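Local coordinates for HutD family protein (Pseudomonas aeruginosa, PDB 1YLL) that is of unknown function but adopts a bicupin-like, all-beta architecture and, as a HutD family member, is probably linked to histidine utilisation, at residues F145-G150 / A164-L169; L124-V129 / P187-A192. One frame throughout, in Å; residues are numbered along the deposited sequence.

Contact 1 (F145-G150 / A164-L169); sequences FAQQDG and AAHDCL
Where strand 141-146 ends and strand 168-171 begins, the two strands run antiparallel, with Phe145 and Cys168 a non-hydrogen-bonded pair, and a type II turn from Ala164 to Asp167 closes against the departing loop. Ala146 is gripped from both its polar atoms: its N-H meets Asp167 O at 2.9 Å, almost straight, while Ala146 O takes the amide of His166 at 2.7 Å through a more bent bond (134°). Within the turn, Asp167 N donates to Ala164 O, and Ala164 N reaches Asp167 OD1 from above the carboxylate plane, so the aspartate ties the turn's start to its end.

The side chains of Phe145 and His166 lie side by side, pointing the same way, with their ring planes inclined at 36°. Phe145, with CG anti to its backbone N (chi1 176°), brings CZ within 3.7 Å of His166 CD2, and its CE1 rests 3.4 Å from His166 O. At the phenyl edge, near its plane, sits Cys168 CB. The imidazole is bounded at its own edge by Gln147 O and by a water in its plane, hydrogen-bonded to His166 NE2 at 2.7 Å; the same water accepts a hydrogen bond from Gln147 NE2, while Gln147 OE1 turns to Arg88. A second water donates to Asp149 OD2 and accepts from Ala165 N.

Beyond the segments, Phe111 stacks on Phe145, and Arg10 forms a salt bridge with Asp167. This arginine would be expected to favour the ionised carboxylate, which would probably strengthen its acceptance of the Ala164 amide, a second tie across the turn.

Contact 2 (L124-V129 / P187-A192); sequences LQWLRV and PAWVCA
Two indoles on the same side of the ladder each receive an aliphatic group over one face. Cys191 CB stands 3.6 Å from the centroid of the six-membered ring of Trp126, almost exactly on its normal, and SG lies over the five-membered ring at 3.9 Å. With SG anti to its backbone N, Cys191 also turns its sulfur to Leu124 CD2. Arg128 CB repeats the CH-pi arrangement over the six-membered ring of Trp189, whose edge faces the backbone carbon of Trp126. The extended arginine then carries its guanidinium to the nitrogen side of the indole, with Trp189 NE1 at its edge and the planes 57° apart; Pro187 CB sits 3.2 Å from Arg128 NH1, over the flat group's centre, and Glu130 forms a salt bridge with NH2.

Strands 124-129 and 187-192 are antiparallel neighbours in a five-stranded sheet of the beta-barrel fold, joined by three hydrogen-bonded pairs. In the central one, Leu127 N to Val190 O is 2.8 Å at 171°. Their other face is aliphatic: Val190 CG2 packs 3.9 Å from both Leu127 CB and Val129 CG2, and Leu127 CD1 meets Ala192 CB. At Leu124 the sheet passes into an antiparallel strand of the second subunit, whose Trp135 packs on Gln125.

Overall arrangement
One five-stranded antiparallel sheet contains both contacts, whose centres are about 10 Å apart. Contact 1 joins strand 141-146 to 168-171, contact 2 joins 187-197 to 120-129, and the seam between them is direct: Cys191 N lies 2.8 Å from Phe145 O, and Gln147 N lies 2.9 Å from Trp189 O, both probable hydrogen bonds. The 145-150 and 187-192 segments thus place four strands in succession, and Phe145 also packs on Trp126 across the strand between them. Arg88 serves both contacts, bonding Gln147 and making a cation-pi contact with Trp189. In sequence, contact 1 falls wholly between the two halves of contact 2, so the longer-range pairing encloses the more local one.

Contact 1 (F145-G150 / A164-L169)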
ATOM      1  N   PHE D 145       9.434 -13.244  -9.329  1.00 13.01           N
ATOM      2  CA  PHE D 145       9.726 -12.928 -10.716  1.00 13.66           C
ATOM      3  C   PHE D 145       8.457 -12.602 -11.480  1.00 13.16           C
ATOM      4  O   PHE D 145       7.510 -13.354 -11.408  1.00 12.69           O
ATOM      5  CB  PHE D 145      10.374 -14.147 -11.365  1.00 14.15           C
ATOM      6  CG  PHE D 145      10.636 -13.989 -12.841  1.00 11.21           C
ATOM      7  CD1 PHE D 145      11.731 -13.271 -13.290  1.00 12.88           C
ATOM      8  CD2 PHE D 145       9.778 -14.592 -13.776  1.00 13.57           C
ATOM      9  CE1 PHE D 145      11.991 -13.150 -14.660  1.00 13.27           C
ATOM     10  CE2 PHE D 145      10.031 -14.481 -15.160  1.00 14.69           C
ATOM     11  CZ  PHE D 145      11.117 -13.774 -15.595  1.00 14.10           C
ATOM     12  N   ALA D 146       8.419 -11.468 -12.185  1.00 15.41           N
ATOM     13  CA  ALA D 146       7.228 -11.117 -12.960  1.00 15.70           C
ATOM     14  C   ALA D 146       7.439 -11.488 -14.414  1.00 16.46           C
ATOM     15  O   ALA D 146       8.381 -10.995 -15.025  1.00 19.80           O
ATOM     16  CB  ALA D 146       6.963  -9.599 -12.863  1.00 18.81           C
ATOM     17  N   GLN D 147       6.603 -12.355 -14.977  1.00 18.03           N
ATOM     18  CA  GLN D 147       6.783 -12.681 -16.393  1.00 18.62           C
ATOM     19  C   GLN D 147       6.149 -11.545 -17.211  1.00 21.51           C
ATOM     20  O   GLN D 147       6.679 -11.109 -18.239  1.00 22.55           O
ATOM     21  CB  GLN D 147       6.108 -13.988 -16.760  1.00 19.95           C
ATOM     22  CG  GLN D 147       6.317 -14.271 -18.219  1.00 21.88           C
ATOM     23  CD  GLN D 147       5.560 -15.454 -18.706  1.00 23.68           C
ATOM     24  OE1 GLN D 147       4.585 -15.888 -18.089  1.00 26.96           O
ATOM     25  NE2 GLN D 147       5.986 -15.986 -19.847  1.00 25.88           N
ATOM     26  N   GLN D 148       5.008 -11.075 -16.741  1.00 20.93           N
ATOM     27  CA  GLN D 148       4.305  -9.989 -17.420  1.00 24.06           C
ATOM     28  C   GLN D 148       4.383  -8.694 -16.600  1.00 25.04           C
ATOM     29  O   GLN D 148       4.610  -8.721 -15.397  1.00 23.58           O
ATOM     30  CB  GLN D 148       2.878 -10.440 -17.705  1.00 27.30           C
ATOM     31  CG  GLN D 148       2.885 -11.632 -18.661  1.00 29.38           C
ATOM     32  CD  GLN D 148       1.617 -12.435 -18.666  1.00 33.48           C
ATOM     33  OE1 GLN D 148       1.204 -12.954 -19.710  1.00 39.59           O
ATOM     34  NE2 GLN D 148       0.995 -12.572 -17.507  1.00 33.71           N
ATOM     35  N   ASP D 149       4.213  -7.561 -17.268  1.00 25.69           N
ATOM     36  CA  ASP D 149       4.326  -6.260 -16.614  1.00 26.85           C
ATOM     37  C   ASP D 149       3.150  -5.835 -15.732  1.00 25.82           C
ATOM     38  O   ASP D 149       2.038  -6.328 -15.874  1.00 26.19           O
ATOM     39  CB  ASP D 149       4.536  -5.181 -17.690  1.00 32.30           C
ATOM     40  CG  ASP D 149       5.138  -3.909 -17.131  1.00 34.21           C
ATOM     41  OD1 ASP D 149       4.710  -3.464 -16.048  1.00 40.75           O
ATOM     42  OD2 ASP D 149       6.050  -3.346 -17.763  1.00 39.89           O
ATOM     43  N   GLY D 150       3.428  -4.924 -14.813  1.00 26.28           N
ATOM     44  CA  GLY D 150       2.385  -4.346 -13.993  1.00 26.32           C
ATOM     45  C   GLY D 150       2.100  -4.844 -12.600  1.00 26.67           C
ATOM     46  O   GLY D 150       1.081  -4.450 -12.019  1.00 26.92           O
ATOM     47  N   ALA D 164       8.243  -4.541 -13.850  1.00 21.37           N
ATOM     48  CA  ALA D 164       7.986  -4.546 -15.287  1.00 23.25           C
ATOM     49  C   ALA D 164       8.254  -6.006 -15.700  1.00 22.03           C
ATOM     50  O   ALA D 164       8.691  -6.828 -14.862  1.00 21.45           O
ATOM     51  CB  ALA D 164       8.949  -3.600 -16.014  1.00 22.07           C
ATOM     52  N   ALA D 165       8.005  -6.332 -16.962  1.00 21.47           N
ATOM     53  CA  ALA D 165       8.222  -7.707 -17.437  1.00 22.78           C
ATOM     54  C   ALA D 165       9.657  -8.159 -17.202  1.00 20.39           C
ATOM     55  O   ALA D 165      10.617  -7.473 -17.562  1.00 21.87           O
ATOM     56  CB  ALA D 165       7.878  -7.826 -18.917  1.00 22.62           C
ATOM     57  N   HIS D 166       9.761  -9.334 -16.586  1.00 19.83           N
ATOM     58  CA  HIS D 166      11.000 -10.006 -16.207  1.00 18.47           C
ATOM     59  C   HIS D 166      11.769  -9.413 -15.055  1.00 18.03           C
ATOM     60  O   HIS D 166      12.869  -9.875 -14.752  1.00 19.51           O
ATOM     61  CB  HIS D 166      11.933 -10.235 -17.412  1.00 19.61           C
ATOM     62  CG  HIS D 166      11.377 -11.211 -18.403  1.00 22.54           C
ATOM     63  ND1 HIS D 166      12.123 -11.740 -19.437  1.00 24.58           N
ATOM     64  CD2 HIS D 166      10.134 -11.734 -18.530  1.00 21.24           C
ATOM     65  CE1 HIS D 166      11.362 -12.544 -20.156  1.00 25.41           C
ATOM     66  NE2 HIS D 166      10.149 -12.559 -19.628  1.00 22.95           N
ATOM     67  N   ASP D 167      11.206  -8.401 -14.388  1.00 18.44           N
ATOM     68  CA  ASP D 167      11.883  -7.844 -13.209  1.00 16.55           C
ATOM     69  C   ASP D 167      11.658  -8.850 -12.063  1.00 16.90           C
ATOM     70  O   ASP D 167      10.725  -9.658 -12.105  1.00 17.19           O
ATOM     71  CB  ASP D 167      11.283  -6.504 -12.779  1.00 18.61           C
ATOM     72  CG  ASP D 167      11.625  -5.360 -13.739  1.00 20.04           C
ATOM     73  OD1 ASP D 167      11.043  -4.263 -13.558  1.00 20.05           O
ATOM     74  OD2 ASP D 167      12.463  -5.534 -14.656  1.00 21.20           O
ATOM     75  N   CYS D 168      12.471  -8.751 -11.021  1.00 15.17           N
ATOM     76  CA  CYS D 168      12.356  -9.693  -9.921  1.00 15.27           C
ATOM     77  C   CYS D 168      12.636  -9.084  -8.548  1.00 15.86           C
ATOM     78  O   CYS D 168      13.680  -8.502  -8.320  1.00 16.19           O
ATOM     79  CB  CYS D 168      13.319 -10.856 -10.186  1.00 15.93           C
ATOM     80  SG  CYS D 168      13.284 -12.299  -9.022  1.00 16.51           S
ATOM     81  N   LEU D 169      11.689  -9.225  -7.641  1.00 15.83           N
ATOM     82  CA  LEU D 169      11.911  -8.745  -6.294  1.00 18.43           C
ATOM     83  C   LEU D 169      12.823  -9.754  -5.620  1.00 18.96           C
ATOM     84  O   LEU D 169      12.661 -10.952  -5.808  1.00 17.26           O
ATOM     85  CB  LEU D 169      10.614  -8.710  -5.515  1.00 19.33           C
ATOM     86  CG  LEU D 169      10.877  -8.399  -4.037  1.00 22.19           C
ATOM     87  CD1 LEU D 169      10.602  -6.927  -3.810  1.00 27.29           C
ATOM     88  CD2 LEU D 169      10.027  -9.236  -3.139  1.00 26.08           C
TER
HETATM   89  O   HOH W   1       8.236 -13.938 -20.996  1.00 25.62           O
HETATM   90  O   HOH W   2       7.644  -4.359 -19.305  1.00 26.46           O

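Contact 2 (L124-V129 / P187-A192)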
ATOM      1  N   LEU D 124       8.294 -23.301  -5.146  1.00 10.59           N
ATOM      2  CA  LEU D 124       8.221 -22.525  -6.367  1.00  9.53           C
ATOM      3  C   LEU D 124       6.826 -22.670  -6.918  1.00  9.83           C
ATOM      4  O   LEU D 124       6.333 -23.804  -7.090  1.00 10.42           O
ATOM      5  CB  LEU D 124       9.252 -23.026  -7.392  1.00  9.29           C
ATOM      6  CG  LEU D 124       9.258 -22.263  -8.729  1.00  8.84           C
ATOM      7  CD1 LEU D 124      10.701 -22.255  -9.320  1.00 11.38           C
ATOM      8  CD2 LEU D 124       8.240 -22.838  -9.755  1.00 10.33           C
ATOM      9  N   GLN D 125       6.179 -21.533  -7.208  1.00 10.00           N
ATOM     10  CA  GLN D 125       4.824 -21.601  -7.744  1.00 10.76           C
ATOM     11  C   GLN D 125       4.481 -20.441  -8.681  1.00 11.81           C
ATOM     12  O   GLN D 125       4.717 -19.299  -8.348  1.00 11.93           O
ATOM     13  CB  GLN D 125       3.802 -21.592  -6.591  1.00 11.55           C
ATOM     14  CG  GLN D 125       2.346 -21.678  -7.080  1.00 13.17           C
ATOM     15  CD  GLN D 125       1.333 -21.849  -6.000  1.00 12.32           C
ATOM     16  OE1 GLN D 125       1.614 -21.633  -4.835  1.00 13.66           O
ATOM     17  NE2 GLN D 125       0.113 -22.247  -6.390  1.00 14.17           N
ATOM     18  N   TRP D 126       3.935 -20.761  -9.850  1.00 11.09           N
ATOM     19  CA  TRP D 126       3.479 -19.729 -10.795  1.00 11.40           C
ATOM     20  C   TRP D 126       2.098 -19.295 -10.339  1.00 12.37           C
ATOM     21  O   TRP D 126       1.250 -20.131 -10.068  1.00 12.76           O
ATOM     22  CB  TRP D 126       3.393 -20.323 -12.210  1.00 11.70           C
ATOM     23  CG  TRP D 126       4.726 -20.373 -12.847  1.00 10.33           C
ATOM     24  CD1 TRP D 126       5.583 -21.471 -12.916  1.00 11.35           C
ATOM     25  CD2 TRP D 126       5.413 -19.299 -13.474  1.00 12.27           C
ATOM     26  NE1 TRP D 126       6.725 -21.127 -13.557  1.00 12.65           N
ATOM     27  CE2 TRP D 126       6.667 -19.801 -13.907  1.00 14.44           C
ATOM     28  CE3 TRP D 126       5.102 -17.958 -13.713  1.00 14.54           C
ATOM     29  CZ2 TRP D 126       7.603 -19.001 -14.566  1.00 12.82           C
ATOM     30  CZ3 TRP D 126       6.030 -17.166 -14.366  1.00 16.61           C
ATOM     31  CH2 TRP D 126       7.261 -17.682 -14.788  1.00 13.76           C
ATOM     32  N   LEU D 127       1.909 -17.973 -10.224  1.00 12.89           N
ATOM     33  CA  LEU D 127       0.639 -17.395  -9.776  1.00 15.15           C
ATOM     34  C   LEU D 127       0.169 -16.361 -10.787  1.00 14.30           C
ATOM     35  O   LEU D 127       0.959 -15.553 -11.247  1.00 14.67           O
ATOM     36  CB  LEU D 127       0.869 -16.712  -8.434  1.00 14.39           C
ATOM     37  CG  LEU D 127       1.332 -17.633  -7.292  1.00 15.62           C
ATOM     38  CD1 LEU D 127       1.904 -16.800  -6.136  1.00 16.74           C
ATOM     39  CD2 LEU D 127       0.175 -18.485  -6.841  1.00 15.26           C
ATOM     40  N   ARG D 128      -1.129 -16.375 -11.126  1.00 16.17           N
ATOM     41  CA  ARG D 128      -1.633 -15.366 -12.066  1.00 16.92           C
ATOM     42  C   ARG D 128      -2.307 -14.327 -11.188  1.00 17.20           C
ATOM     43  O   ARG D 128      -3.297 -14.637 -10.509  1.00 19.32           O
ATOM     44  CB  ARG D 128      -2.661 -15.943 -13.033  1.00 18.39           C
ATOM     45  CG  ARG D 128      -3.017 -14.969 -14.169  1.00 22.32           C
ATOM     46  CD  ARG D 128      -3.950 -15.622 -15.193  1.00 27.18           C
ATOM     47  NE  ARG D 128      -4.084 -14.829 -16.417  1.00 31.94           N
ATOM     48  CZ  ARG D 128      -5.188 -14.181 -16.780  1.00 33.89           C
ATOM     49  NH1 ARG D 128      -5.211 -13.497 -17.917  1.00 34.44           N
ATOM     50  NH2 ARG D 128      -6.264 -14.210 -16.002  1.00 35.18           N
ATOM     51  N   VAL D 129      -1.757 -13.120 -11.187  1.00 19.78           N
ATOM     52  CA  VAL D 129      -2.297 -12.033 -10.380  1.00 17.22           C
ATOM     53  C   VAL D 129      -3.429 -11.358 -11.167  1.00 20.42           C
ATOM     54  O   VAL D 129      -3.191 -10.695 -12.166  1.00 20.50           O
ATOM     55  CB  VAL D 129      -1.210 -10.993 -10.034  1.00 18.76           C
ATOM     56  CG1 VAL D 129      -1.815  -9.911  -9.145  1.00 18.89           C
ATOM     57  CG2 VAL D 129      -0.051 -11.657  -9.291  1.00 20.49           C
ATOM     58  N   PRO D 187      -4.131  -8.792 -15.880  1.00 26.31           N
ATOM     59  CA  PRO D 187      -3.621 -10.038 -15.290  1.00 23.37           C
ATOM     60  C   PRO D 187      -2.171 -10.296 -15.636  1.00 22.82           C
ATOM     61  O   PRO D 187      -1.749 -10.145 -16.791  1.00 23.68           O
ATOM     62  CB  PRO D 187      -4.555 -11.086 -15.855  1.00 25.79           C
ATOM     63  CG  PRO D 187      -5.874 -10.340 -15.824  1.00 25.89           C
ATOM     64  CD  PRO D 187      -5.494  -8.990 -16.402  1.00 24.47           C
ATOM     65  N   ALA D 188      -1.397 -10.702 -14.640  1.00 21.75           N
ATOM     66  CA  ALA D 188       0.012 -10.919 -14.886  1.00 18.87           C
ATOM     67  C   ALA D 188       0.467 -12.123 -14.106  1.00 17.94           C
ATOM     68  O   ALA D 188       0.107 -12.310 -12.939  1.00 17.63           O
ATOM     69  CB  ALA D 188       0.813  -9.700 -14.479  1.00 21.16           C
ATOM     70  N   TRP D 189       1.248 -12.949 -14.792  1.00 18.53           N
ATOM     71  CA  TRP D 189       1.802 -14.147 -14.208  1.00 16.46           C
ATOM     72  C   TRP D 189       3.096 -13.804 -13.513  1.00 14.35           C
ATOM     73  O   TRP D 189       3.910 -13.053 -14.049  1.00 17.48           O
ATOM     74  CB  TRP D 189       2.089 -15.169 -15.311  1.00 18.02           C
ATOM     75  CG  TRP D 189       0.909 -15.977 -15.742  1.00 21.45           C
ATOM     76  CD1 TRP D 189       0.138 -15.796 -16.882  1.00 21.34           C
ATOM     77  CD2 TRP D 189       0.352 -17.097 -15.059  1.00 20.00           C
ATOM     78  NE1 TRP D 189      -0.851 -16.741 -16.936  1.00 19.88           N
ATOM     79  CE2 TRP D 189      -0.748 -17.554 -15.832  1.00 20.29           C
ATOM     80  CE3 TRP D 189       0.670 -17.767 -13.859  1.00 18.62           C
ATOM     81  CZ2 TRP D 189      -1.528 -18.647 -15.448  1.00 20.28           C
ATOM     82  CZ3 TRP D 189      -0.103 -18.842 -13.475  1.00 19.73           C
ATOM     83  CH2 TRP D 189      -1.197 -19.283 -14.267  1.00 20.06           C
ATOM     84  N   VAL D 190       3.267 -14.362 -12.318  1.00 13.34           N
ATOM     85  CA  VAL D 190       4.492 -14.189 -11.527  1.00 13.37           C
ATOM     86  C   VAL D 190       4.919 -15.554 -11.021  1.00 11.28           C
ATOM     87  O   VAL D 190       4.117 -16.473 -10.982  1.00 13.48           O
ATOM     88  CB  VAL D 190       4.277 -13.250 -10.279  1.00 13.00           C
ATOM     89  CG1 VAL D 190       3.826 -11.850 -10.736  1.00 16.02           C
ATOM     90  CG2 VAL D 190       3.242 -13.808  -9.375  1.00 12.70           C
ATOM     91  N   CYS D 191       6.201 -15.694 -10.668  1.00 10.95           N
ATOM     92  CA  CYS D 191       6.668 -16.950 -10.103  1.00 12.38           C
ATOM     93  C   CYS D 191       7.241 -16.591  -8.745  1.00  9.21           C
ATOM     94  O   CYS D 191       8.185 -15.781  -8.637  1.00 12.65           O
ATOM     95  CB  CYS D 191       7.716 -17.581 -10.981  1.00 10.39           C
ATOM     96  SG  CYS D 191       8.094 -19.299 -10.423  1.00 13.34           S
ATOM     97  N   ALA D 192       6.635 -17.162  -7.717  1.00 12.26           N
ATOM     98  CA  ALA D 192       7.046 -16.923  -6.346  1.00  9.85           C
ATOM     99  C   ALA D 192       7.986 -18.060  -5.956  1.00 11.19           C
ATOM    100  O   ALA D 192       7.562 -19.217  -5.936  1.00 11.76           O
ATOM    101  CB  ALA D 192       5.828 -16.925  -5.448  1.00 13.39           C
TER
HETATM  102  O   HOH W   3      -1.880 -12.941 -17.904  1.00 36.86           O